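Local coordinates for BDI_3064 protein (Parabacteroides distasonis ATCC 8503, PDB 5Z06) that hydrolyses linear beta-1,2-glucooligosaccharides of four or more glucose units from the non-reducing end, releasing sophorose as an exo-acting, monomeric family GH144 glycoside hydrolase, at residues N295-W300 with G644-R649; P533-H538 with W595-Q600; D584-T589 with M628-N633; N608-P613 with A651-V656. All coordinates share one frame; numbering follows the deposited sequence.

Interaction 1: residues N295-W300 with G644-R649; sequences NFRYYW and GEYGFR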
# COMPACT_ATOMS: atom_id res chain seq x y z
N ASN A 295 -2.90 -9.99 5.88
CA ASN A 295 -2.56 -8.63 6.25
C ASN A 295 -1.50 -8.65 7.34
O ASN A 295 -0.58 -7.87 7.32
CB ASN A 295 -3.78 -7.88 6.70
CG ASN A 295 -4.63 -7.41 5.54
OD1 ASN A 295 -4.33 -6.40 4.94
ND2 ASN A 295 -5.73 -8.10 5.27
N PHE A 296 -1.61 -9.57 8.28
CA PHE A 296 -0.59 -9.76 9.31
C PHE A 296 0.81 -9.98 8.72
O PHE A 296 1.80 -9.47 9.23
CB PHE A 296 -1.02 -10.92 10.20
CG PHE A 296 0.07 -11.54 10.98
CD1 PHE A 296 0.85 -12.55 10.43
CD2 PHE A 296 0.31 -11.14 12.28
CE1 PHE A 296 1.86 -13.15 11.15
CE2 PHE A 296 1.31 -11.76 13.03
CZ PHE A 296 2.08 -12.77 12.47
N ARG A 297 0.87 -10.72 7.61
CA ARG A 297 2.15 -11.01 6.97
C ARG A 297 2.96 -9.76 6.72
O ARG A 297 4.17 -9.77 6.86
CB ARG A 297 1.94 -11.71 5.65
CG ARG A 297 1.34 -13.10 5.71
CD ARG A 297 0.98 -13.53 4.30
NE ARG A 297 0.14 -14.72 4.32
CZ ARG A 297 -0.60 -15.12 3.31
NH1 ARG A 297 -0.61 -14.47 2.14
NH2 ARG A 297 -1.32 -16.22 3.45
N TYR A 298 2.29 -8.70 6.31
CA TYR A 298 2.94 -7.43 6.08
C TYR A 298 3.84 -6.96 7.25
O TYR A 298 4.89 -6.37 7.03
CB TYR A 298 1.87 -6.38 5.78
CG TYR A 298 2.43 -5.09 5.35
CD1 TYR A 298 2.89 -4.19 6.28
CD2 TYR A 298 2.56 -4.78 4.01
CE1 TYR A 298 3.44 -2.99 5.91
CE2 TYR A 298 3.11 -3.57 3.60
CZ TYR A 298 3.55 -2.68 4.57
OH TYR A 298 4.13 -1.49 4.23
N TYR A 299 3.39 -7.21 8.46
CA TYR A 299 4.01 -6.72 9.69
C TYR A 299 4.87 -7.79 10.32
O TYR A 299 5.68 -7.49 11.19
CB TYR A 299 2.93 -6.27 10.67
CG TYR A 299 2.06 -5.28 10.00
CD1 TYR A 299 2.42 -3.95 9.95
CD2 TYR A 299 0.91 -5.68 9.32
CE1 TYR A 299 1.64 -3.02 9.27
CE2 TYR A 299 0.14 -4.78 8.63
CZ TYR A 299 0.51 -3.46 8.59
OH TYR A 299 -0.29 -2.60 7.92
N TRP A 300 4.67 -9.04 9.90
CA TRP A 300 5.48 -10.12 10.38
C TRP A 300 6.67 -10.36 9.45
O TRP A 300 7.71 -9.76 9.64
CB TRP A 300 4.61 -11.36 10.61
CG TRP A 300 5.38 -12.38 11.35
CD1 TRP A 300 5.80 -13.58 10.90
CD2 TRP A 300 5.86 -12.25 12.69
NE1 TRP A 300 6.49 -14.24 11.89
CE2 TRP A 300 6.56 -13.43 12.99
CE3 TRP A 300 5.76 -11.25 13.67
CZ2 TRP A 300 7.16 -13.64 14.23
CZ3 TRP A 300 6.34 -11.46 14.89
CH2 TRP A 300 7.03 -12.66 15.17
N GLY A 644 -3.58 -10.37 -2.90
CA GLY A 644 -2.16 -10.53 -3.05
C GLY A 644 -1.57 -11.16 -1.80
O GLY A 644 -2.29 -11.61 -0.89
N GLU A 645 -0.24 -11.08 -1.75
CA GLU A 645 0.59 -11.81 -0.80
C GLU A 645 0.46 -11.27 0.60
O GLU A 645 0.66 -12.01 1.58
CB GLU A 645 2.06 -11.75 -1.22
CG GLU A 645 2.37 -12.52 -2.49
CD GLU A 645 1.95 -11.84 -3.78
OE1 GLU A 645 1.54 -10.68 -3.76
OE2 GLU A 645 2.07 -12.49 -4.82
N TYR A 646 0.15 -9.96 0.69
CA TYR A 646 0.01 -9.30 1.98
C TYR A 646 -1.42 -8.83 2.23
O TYR A 646 -1.63 -7.90 2.99
CB TYR A 646 1.01 -8.17 2.12
CG TYR A 646 2.46 -8.60 2.21
CD1 TYR A 646 2.85 -9.80 2.81
CD2 TYR A 646 3.45 -7.79 1.73
CE1 TYR A 646 4.17 -10.16 2.88
CE2 TYR A 646 4.78 -8.14 1.82
CZ TYR A 646 5.12 -9.32 2.39
OH TYR A 646 6.44 -9.65 2.46
N GLY A 647 -2.38 -9.53 1.66
CA GLY A 647 -3.78 -9.21 1.81
C GLY A 647 -4.20 -8.52 0.54
O GLY A 647 -3.59 -8.72 -0.52
N PHE A 648 -5.22 -7.70 0.62
CA PHE A 648 -5.71 -7.04 -0.58
C PHE A 648 -4.76 -5.95 -0.96
O PHE A 648 -4.16 -5.30 -0.11
CB PHE A 648 -7.11 -6.48 -0.40
CG PHE A 648 -8.13 -7.52 -0.11
CD1 PHE A 648 -8.73 -8.22 -1.14
CD2 PHE A 648 -8.52 -7.79 1.19
CE1 PHE A 648 -9.69 -9.17 -0.87
CE2 PHE A 648 -9.47 -8.75 1.46
CZ PHE A 648 -10.05 -9.44 0.43
N ARG A 649 -4.67 -5.71 -2.26
CA ARG A 649 -3.89 -4.59 -2.74
C ARG A 649 -4.48 -3.30 -2.21
O ARG A 649 -5.64 -3.23 -1.85
CB ARG A 649 -3.82 -4.60 -4.25
CG ARG A 649 -3.10 -5.84 -4.72
CD ARG A 649 -2.80 -5.83 -6.20
NE ARG A 649 -2.32 -7.15 -6.56
CZ ARG A 649 -1.08 -7.57 -6.36
NH1 ARG A 649 -0.16 -6.78 -5.81
NH2 ARG A 649 -0.76 -8.81 -6.73
O HOH W 1 -6.10 -6.17 3.04
O HOH W 2 -2.46 -14.23 0.04

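Interaction 2: residues P533-H538 with W595-Q600; sequences PLFFIH and WNYQAQ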
# COMPACT_ATOMS: atom_id res chain seq x y z
N PRO A 533 -12.58 10.77 4.99
CA PRO A 533 -12.10 9.45 4.63
C PRO A 533 -12.45 8.48 5.73
O PRO A 533 -12.36 8.82 6.92
CB PRO A 533 -10.59 9.63 4.55
CG PRO A 533 -10.36 11.10 4.40
CD PRO A 533 -11.50 11.75 5.10
N LEU A 534 -12.85 7.28 5.33
CA LEU A 534 -13.31 6.32 6.31
C LEU A 534 -12.25 5.83 7.28
O LEU A 534 -12.61 5.30 8.34
CB LEU A 534 -13.97 5.12 5.63
CG LEU A 534 -14.91 4.27 6.47
CD1 LEU A 534 -16.01 5.11 7.10
CD2 LEU A 534 -15.51 3.18 5.59
N PHE A 535 -10.97 6.02 6.98
CA PHE A 535 -9.93 5.62 7.94
C PHE A 535 -9.98 6.42 9.24
O PHE A 535 -9.41 6.00 10.24
CB PHE A 535 -8.54 5.67 7.32
CG PHE A 535 -7.92 7.03 7.28
CD1 PHE A 535 -7.18 7.50 8.36
CD2 PHE A 535 -8.02 7.83 6.15
CE1 PHE A 535 -6.56 8.74 8.33
CE2 PHE A 535 -7.42 9.09 6.11
CZ PHE A 535 -6.68 9.54 7.20
N PHE A 536 -10.67 7.56 9.21
CA PHE A 536 -10.96 8.31 10.41
C PHE A 536 -11.64 7.48 11.52
O PHE A 536 -11.34 7.69 12.70
CB PHE A 536 -11.81 9.53 10.07
CG PHE A 536 -11.07 10.64 9.38
CD1 PHE A 536 -9.76 10.50 8.88
CD2 PHE A 536 -11.70 11.85 9.19
CE1 PHE A 536 -9.13 11.55 8.26
CE2 PHE A 536 -11.07 12.91 8.57
CZ PHE A 536 -9.77 12.75 8.11
N ILE A 537 -12.51 6.54 11.15
CA ILE A 537 -13.12 5.66 12.14
C ILE A 537 -12.32 4.39 12.48
O ILE A 537 -12.79 3.52 13.20
CB ILE A 537 -14.59 5.32 11.77
CG1 ILE A 537 -14.67 4.43 10.52
CG2 ILE A 537 -15.37 6.60 11.60
CD1 ILE A 537 -15.96 3.69 10.40
N HIS A 538 -11.10 4.30 11.96
CA HIS A 538 -10.26 3.14 12.15
C HIS A 538 -9.14 3.45 13.11
O HIS A 538 -9.10 2.91 14.21
CB HIS A 538 -9.69 2.67 10.81
CG HIS A 538 -10.73 2.25 9.84
ND1 HIS A 538 -10.52 2.23 8.48
CD2 HIS A 538 -12.02 1.85 10.03
CE1 HIS A 538 -11.64 1.88 7.86
NE2 HIS A 538 -12.55 1.62 8.78
N TRP A 595 -1.02 8.56 -9.65
CA TRP A 595 0.05 9.55 -9.65
C TRP A 595 0.25 10.30 -8.34
O TRP A 595 1.24 11.00 -8.20
CB TRP A 595 -0.27 10.59 -10.73
CG TRP A 595 -0.46 9.93 -12.05
CD1 TRP A 595 -1.63 9.70 -12.69
CD2 TRP A 595 0.57 9.39 -12.87
NE1 TRP A 595 -1.39 9.06 -13.89
CE2 TRP A 595 -0.05 8.85 -14.02
CE3 TRP A 595 1.97 9.32 -12.75
CZ2 TRP A 595 0.67 8.23 -15.04
CZ3 TRP A 595 2.69 8.69 -13.77
CH2 TRP A 595 2.03 8.17 -14.91
N ASN A 596 -0.68 10.20 -7.41
CA ASN A 596 -0.63 11.00 -6.19
C ASN A 596 -1.43 10.35 -5.09
O ASN A 596 -2.22 9.42 -5.33
CB ASN A 596 -1.21 12.39 -6.43
CG ASN A 596 -2.57 12.33 -7.10
OD1 ASN A 596 -3.59 12.01 -6.48
ND2 ASN A 596 -2.60 12.63 -8.40
N TYR A 597 -1.22 10.86 -3.89
CA TYR A 597 -2.02 10.50 -2.75
C TYR A 597 -3.38 11.15 -2.91
O TYR A 597 -3.50 12.24 -3.46
CB TYR A 597 -1.35 10.98 -1.49
CG TYR A 597 -2.16 10.79 -0.23
CD1 TYR A 597 -2.24 9.53 0.40
CD2 TYR A 597 -2.82 11.87 0.36
CE1 TYR A 597 -2.95 9.37 1.58
CE2 TYR A 597 -3.55 11.71 1.53
CZ TYR A 597 -3.60 10.47 2.15
OH TYR A 597 -4.31 10.31 3.31
N GLN A 598 -4.40 10.48 -2.43
CA GLN A 598 -5.74 11.05 -2.41
C GLN A 598 -6.45 10.63 -1.14
O GLN A 598 -6.31 9.48 -0.70
CB GLN A 598 -6.53 10.64 -3.65
CG GLN A 598 -6.51 9.16 -3.98
CD GLN A 598 -7.40 8.82 -5.16
OE1 GLN A 598 -7.54 9.60 -6.10
NE2 GLN A 598 -8.00 7.65 -5.13
N ALA A 599 -7.19 11.56 -0.55
CA ALA A 599 -7.89 11.30 0.70
C ALA A 599 -9.37 11.17 0.35
O ALA A 599 -10.12 12.11 0.51
CB ALA A 599 -7.62 12.42 1.71
N GLN A 600 -9.79 10.02 -0.17
CA GLN A 600 -11.12 9.89 -0.73
C GLN A 600 -12.17 9.84 0.35
O GLN A 600 -11.91 9.43 1.49
CB GLN A 600 -11.24 8.66 -1.64
CG GLN A 600 -10.31 8.65 -2.83
CD GLN A 600 -10.45 9.89 -3.70
OE1 GLN A 600 -10.10 10.99 -3.27
NE2 GLN A 600 -10.96 9.71 -4.92

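Interaction 3: residues D584-T589 with M628-N633; sequences DCWGLT and MKALRN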
# COMPACT_ATOMS: atom_id res chain seq x y z
N ASP A 584 -21.24 -4.24 -1.78
CA ASP A 584 -20.12 -5.09 -1.50
C ASP A 584 -18.81 -4.43 -1.95
O ASP A 584 -17.76 -5.05 -2.00
CB ASP A 584 -20.36 -6.47 -2.12
CG ASP A 584 -20.52 -6.43 -3.62
OD1 ASP A 584 -20.54 -5.33 -4.20
OD2 ASP A 584 -20.62 -7.52 -4.22
N CYS A 585 -18.88 -3.15 -2.27
CA CYS A 585 -17.72 -2.44 -2.73
C CYS A 585 -17.87 -1.00 -2.33
O CYS A 585 -18.46 -0.18 -3.04
CB CYS A 585 -17.55 -2.58 -4.23
SG CYS A 585 -16.02 -1.80 -4.77
N TRP A 586 -17.33 -0.70 -1.16
CA TRP A 586 -17.55 0.57 -0.51
C TRP A 586 -16.45 0.80 0.50
O TRP A 586 -15.72 -0.12 0.82
CB TRP A 586 -18.89 0.53 0.22
CG TRP A 586 -18.90 -0.47 1.35
CD1 TRP A 586 -19.13 -1.82 1.26
CD2 TRP A 586 -18.65 -0.20 2.72
NE1 TRP A 586 -19.04 -2.40 2.52
CE2 TRP A 586 -18.74 -1.43 3.43
CE3 TRP A 586 -18.36 0.96 3.43
CZ2 TRP A 586 -18.56 -1.51 4.81
CZ3 TRP A 586 -18.17 0.87 4.81
CH2 TRP A 586 -18.28 -0.36 5.48
N GLY A 587 -16.40 1.99 1.06
CA GLY A 587 -15.42 2.35 2.09
C GLY A 587 -14.38 3.28 1.53
O GLY A 587 -13.19 3.05 1.69
N LEU A 588 -14.83 4.35 0.89
CA LEU A 588 -13.94 5.33 0.37
C LEU A 588 -13.08 5.90 1.45
O LEU A 588 -13.56 6.28 2.52
CB LEU A 588 -14.70 6.43 -0.37
CG LEU A 588 -15.30 5.92 -1.70
CD1 LEU A 588 -16.32 6.88 -2.28
CD2 LEU A 588 -14.21 5.67 -2.71
N THR A 589 -11.78 5.95 1.17
CA THR A 589 -10.80 6.39 2.14
C THR A 589 -9.49 6.73 1.40
O THR A 589 -9.39 6.64 0.16
CB THR A 589 -10.59 5.33 3.26
OG1 THR A 589 -9.63 5.78 4.22
CG2 THR A 589 -10.11 4.04 2.71
N MET A 628 -18.34 -7.74 5.62
CA MET A 628 -18.22 -9.12 5.19
C MET A 628 -18.59 -9.24 3.71
O MET A 628 -17.95 -9.99 2.98
CB MET A 628 -19.09 -10.04 6.03
CG MET A 628 -18.79 -11.51 5.82
SD MET A 628 -17.14 -11.91 6.41
CE MET A 628 -16.43 -12.65 4.94
N LYS A 629 -19.58 -8.49 3.27
CA LYS A 629 -19.94 -8.48 1.84
C LYS A 629 -18.79 -7.99 0.99
O LYS A 629 -18.46 -8.61 -0.01
CB LYS A 629 -21.17 -7.62 1.58
CG LYS A 629 -22.47 -8.24 2.07
CD LYS A 629 -23.63 -7.34 1.67
CE LYS A 629 -24.87 -7.58 2.51
NZ LYS A 629 -25.58 -8.77 2.06
N ALA A 630 -18.16 -6.90 1.43
CA ALA A 630 -16.99 -6.35 0.76
C ALA A 630 -15.89 -7.37 0.67
O ALA A 630 -15.34 -7.62 -0.39
CB ALA A 630 -16.50 -5.12 1.49
N LEU A 631 -15.57 -7.96 1.81
CA LEU A 631 -14.54 -8.98 1.88
C LEU A 631 -14.78 -10.08 0.85
O LEU A 631 -13.89 -10.43 0.08
CB LEU A 631 -14.50 -9.56 3.27
CG LEU A 631 -13.30 -10.38 3.63
CD1 LEU A 631 -13.22 -10.49 5.16
CD2 LEU A 631 -13.30 -11.77 3.00
N ARG A 632 -15.99 -10.63 0.85
CA ARG A 632 -16.34 -11.71 -0.06
C ARG A 632 -16.21 -11.33 -1.52
O ARG A 632 -15.71 -12.10 -2.32
CB ARG A 632 -17.76 -12.13 0.17
CG ARG A 632 -17.99 -12.93 1.43
CD ARG A 632 -19.42 -13.42 1.40
NE ARG A 632 -19.96 -13.59 2.73
CZ ARG A 632 -20.94 -12.87 3.27
NH1 ARG A 632 -21.54 -11.88 2.59
NH2 ARG A 632 -21.33 -13.15 4.51
N ASN A 633 -16.67 -10.12 -1.84
CA ASN A 633 -16.58 -9.56 -3.16
C ASN A 633 -15.13 -9.34 -3.57
O ASN A 633 -14.69 -9.80 -4.63
CB ASN A 633 -17.31 -8.22 -3.18
CG ASN A 633 -17.34 -7.59 -4.55
OD1 ASN A 633 -17.49 -8.31 -5.55
ND2 ASN A 633 -17.25 -6.26 -4.61

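Interaction 4: residues N608-P613 with A651-V656; sequences NGTMAP and AFNLTV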
# COMPACT_ATOMS: atom_id res chain seq x y z
N ASN A 608 -13.27 9.20 -7.30
CA ASN A 608 -12.93 9.08 -8.71
C ASN A 608 -12.93 7.61 -9.14
O ASN A 608 -12.34 7.26 -10.15
CB ASN A 608 -11.57 9.73 -8.97
CG ASN A 608 -10.47 9.11 -8.14
OD1 ASN A 608 -10.66 8.05 -7.52
ND2 ASN A 608 -9.33 9.75 -8.10
N GLY A 609 -13.62 6.76 -8.40
CA GLY A 609 -13.71 5.34 -8.72
C GLY A 609 -12.74 4.45 -7.98
O GLY A 609 -12.78 3.23 -8.11
N THR A 610 -11.89 5.08 -7.18
CA THR A 610 -10.85 4.37 -6.49
C THR A 610 -11.33 3.93 -5.13
O THR A 610 -11.72 4.76 -4.31
CB THR A 610 -9.66 5.27 -6.26
OG1 THR A 610 -9.27 5.80 -7.52
CG2 THR A 610 -8.50 4.50 -5.62
N MET A 611 -11.23 2.63 -4.90
CA MET A 611 -11.68 2.02 -3.67
C MET A 611 -10.49 1.33 -3.01
O MET A 611 -9.83 0.48 -3.62
CB MET A 611 -12.76 1.00 -3.99
CG MET A 611 -13.49 0.47 -2.75
SD MET A 611 -14.32 1.77 -1.82
CE MET A 611 -15.55 2.26 -3.02
N ALA A 612 -10.23 1.70 -1.76
CA ALA A 612 -9.19 1.07 -0.96
C ALA A 612 -9.89 0.03 -0.09
O ALA A 612 -10.70 0.39 0.76
CB ALA A 612 -8.47 2.10 -0.10
N PRO A 613 -9.58 -1.26 -0.28
CA PRO A 613 -10.25 -2.29 0.51
C PRO A 613 -10.21 -2.07 2.02
O PRO A 613 -11.11 -2.54 2.73
CB PRO A 613 -9.48 -3.57 0.16
CG PRO A 613 -8.94 -3.30 -1.20
CD PRO A 613 -8.67 -1.84 -1.29
N ALA A 651 -5.50 -0.43 -3.20
CA ALA A 651 -6.63 0.22 -3.82
C ALA A 651 -6.79 -0.27 -5.22
O ALA A 651 -5.85 -0.76 -5.83
CB ALA A 651 -6.44 1.74 -3.84
N PHE A 652 -7.97 -0.05 -5.75
CA PHE A 652 -8.25 -0.35 -7.12
C PHE A 652 -9.29 0.60 -7.69
O PHE A 652 -10.13 1.16 -6.96
CB PHE A 652 -8.69 -1.81 -7.25
CG PHE A 652 -10.02 -2.10 -6.62
CD1 PHE A 652 -10.16 -2.17 -5.25
CD2 PHE A 652 -11.14 -2.35 -7.42
CE1 PHE A 652 -11.38 -2.46 -4.68
CE2 PHE A 652 -12.36 -2.65 -6.86
CZ PHE A 652 -12.49 -2.69 -5.48
N ASN A 653 -9.26 0.75 -9.00
CA ASN A 653 -10.20 1.58 -9.70
C ASN A 653 -10.62 0.82 -10.92
O ASN A 653 -9.87 0.74 -11.91
CB ASN A 653 -9.56 2.91 -10.06
CG ASN A 653 -10.56 3.90 -10.60
OD1 ASN A 653 -11.44 3.55 -11.38
ND2 ASN A 653 -10.45 5.14 -10.16
N LEU A 654 -11.81 0.21 -10.85
CA LEU A 654 -12.33 -0.52 -12.01
C LEU A 654 -12.70 0.43 -13.15
O LEU A 654 -12.67 0.04 -14.30
CB LEU A 654 -13.52 -1.40 -11.65
CG LEU A 654 -13.16 -2.54 -10.70
CD1 LEU A 654 -14.43 -3.26 -10.27
CD2 LEU A 654 -12.17 -3.50 -11.34
N THR A 655 -12.98 1.69 -12.83
CA THR A 655 -13.42 2.63 -13.85
C THR A 655 -12.32 2.93 -14.82
O THR A 655 -12.56 2.96 -16.02
CB THR A 655 -14.01 3.90 -13.20
OG1 THR A 655 -15.08 3.50 -12.35
CG2 THR A 655 -14.54 4.89 -14.25
N VAL A 656 -11.10 3.11 -14.31
CA VAL A 656 -9.94 3.36 -15.15
C VAL A 656 -9.05 2.13 -15.32
O VAL A 656 -7.98 2.22 -15.95
CB VAL A 656 -9.12 4.56 -14.63
CG1 VAL A 656 -10.01 5.77 -14.43
CG2 VAL A 656 -8.38 4.24 -13.35
O HOH W 3 -14.38 2.25 -10.15
O HOH W 4 -12.99 0.27 -8.02

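Interaction 1: residues N295-W300 with G644-R649
Tyr298 sets the edge of its ring toward the face of Tyr646 in an offset edge-to-face pair, with the two planes turned 81° from each other. The same face of Tyr646 also carries Tyr298 CA, which stands 4.2 Å from the ring centroid in a CH-pi contact. At the Arg297 guanidinium it is the edge that is used: Glu645 O lies near its plane. The contact joins helix 284-297 to the type I beta turn Gly644-Gly647, the tight connection of a two-stranded beta hairpin. Arg297, its chain extended from CG to NE, passes beside the Tyr646 ring, CB lying 3.5 Å from Tyr646 CD1, and at its tip NH1 donates to Glu645 O over 2.8 Å in a nearly straight bond, approaching from above the carbonyl plane. A water that accepts from NH1 lies 2.8 Å from Gly644 O and probably links the two, while NH2 forms salt bridges with Asp206 and Glu293. An alanine in place of Arg297 would probably leave Glu645 O without this donor and Asp206 and Glu293 without their cationic partner. Gly647 packs close to Asn295, where a CB would collide with Asn295 CG. The amide nitrogen of Asn295 bonds to Val291 O, and a water donates to Asn295 OD1 at 2.6 Å while accepting from Phe648 N at 3.0 Å.

Interaction 2: residues P533-H538 with W595-Q600
Tyr597 is the first residue of 595-600 to reach the opposing segment, its hydroxyl coming obliquely to the Phe535 ring with OH 4.4 Å from CE2. CG of Tyr597 is anti to the backbone N (chi1 174°), which carries the phenol lengthwise toward Phe535. This is a loose contact between tips, and Ala590 on the neighbouring strand 590-592 touches both side chains. Ala599 follows on the same strand, and its methyl group meets the pyrrolidine ring of Pro533, CB lying 4.1 Å from CG. Ala599 O also lies 4.0 Å from Pro533 CG, its C=O bond running across rather than toward the ring. Strand 597-599 pairs antiparallel with strand 590-592, and the Pro533 ring packs beside the end of this small two-stranded sheet, within the glucoamylase-like part of the enzyme. Gln600 then makes the closest approach through its backbone: its O accepts a CA-H...O contact from Pro533 CA at 3.1 Å, with an angle of 130° at the hydrogen. Pro533 CB lies 3.3 Å from the same oxygen, so two carbons of the proline crowd one carbonyl. The side chain of Gln600 starts out in the other direction, and its OE1 hydrogen-bonds to a bound glycerol, probably taken up from the crystallisation liquor.

Interaction 3: residues D584-T589 with M628-N633
Asn633 of helix 624-636 reaches across to the backbone and side chain of Asp584. Its CB lies near two oxygens of Asp584, 3.4 Å from O and slightly farther from OD2. CG is anti to the backbone N (chi1 -176°), which points the amide at the loop, and it meets Asp584 OD2 at 3.3 Å. There the amide and the carboxylate stack with their planes only 3° apart, a contact of flat faces. At the tip the branches part: OD1 accepts from Asn637 ND2 one turn along, whereas ND2 donates to Asp584 O over 2.9 Å, coming from above the carbonyl plane. ND2 also touches Cys585 CB. An alanine in place of Asn633 would probably cost Asp584 O this donor and leave the carboxylate without the amide that lies flat against it.

The same carbonyl oxygen receives a second, weaker approach from the helix, a CA-H...O contact from Ala630 CA at 3.1 Å. Ala630 CB lies 3.9 Å from Trp586 NE1, whose N-H is taken by Ala626 O one turn back. Beside them, Asp584 CB packs on Lys629 CB at 4.0 Å. The arrangement is one of an irregular loop packed on the flank of a helix, residues 584-586 lying against helix 624-636, in a glucoamylase-like region whose family relationship is consistent with the (alpha/alpha)6 barrel of the six-hairpin glycosidases.

Interaction 4: residues N608-P613 with A651-V656
Met611 and Phe652 lie side by side and point the same way on one face of a small antiparallel sheet, where they form a hydrogen-bonded pair between strands 610-611 and 652-653. Met611 N donates to Phe652 O over 2.8 Å in an almost straight bond, and Phe652 N returns one to Met611 O. Phe652 has CG between the backbone N and the carbonyl carbon (chi1 68°), which folds its ring back over the neighbouring strand; Met611 CB lies 4.2 Å from the ring centroid in an off-centre CH-pi contact. Pro613 CD comes to the edge of the same ring, near its plane, and His638 meets the ring from outside the two segments.

Thr610 and Asn653 cross at about a right angle. Asn653 ND2 donates twice, to Asn608 O at 2.8 Å and to Thr610 OG1 at 3.0 Å, so that this one nitrogen spans the bend at Gly609. Thr610 OG1 in turn donates to Asn608 OD1, an oxygen that also takes the N-H of Thr610 in an Asx turn. These bonds fix the rotation of all three polar groups, while the methyl CG2 of Thr610 rests on Ala651 CB. A CB on Gly609 would run into Asn653 OD1, so the absence of a side chain there permits the close fit. That oxygen is engaged within its own segment, where Asn653 OD1 accepts from Val656 N at 3.0 Å.

Followed from the N terminus, the chain opens interaction 1 on helix 284-297 and closes this longest of the four loops at the hairpin 644-649; interactions 2 and 3 fall wholly within it. Interaction 4 crosses interaction 1, opening before the hairpin and closing on strand 652-653 just after it. Interactions 2 and 3 cross each other, and Leu534 N and Phe535 N probably bond to Leu588 O and Thr589 OG1. Interaction 2 closes before interaction 4 opens, although Gln598 OE1 probably bonds to Asn608 ND2. Interactions 3 and 4 cross, with Met611 SD packed against Trp586. They tie helix 284-297 to hairpin 643-648, loop 533-538 to strand 597-599, loop 584-589 to helix 624-636, and strand 610-611 to 652-653.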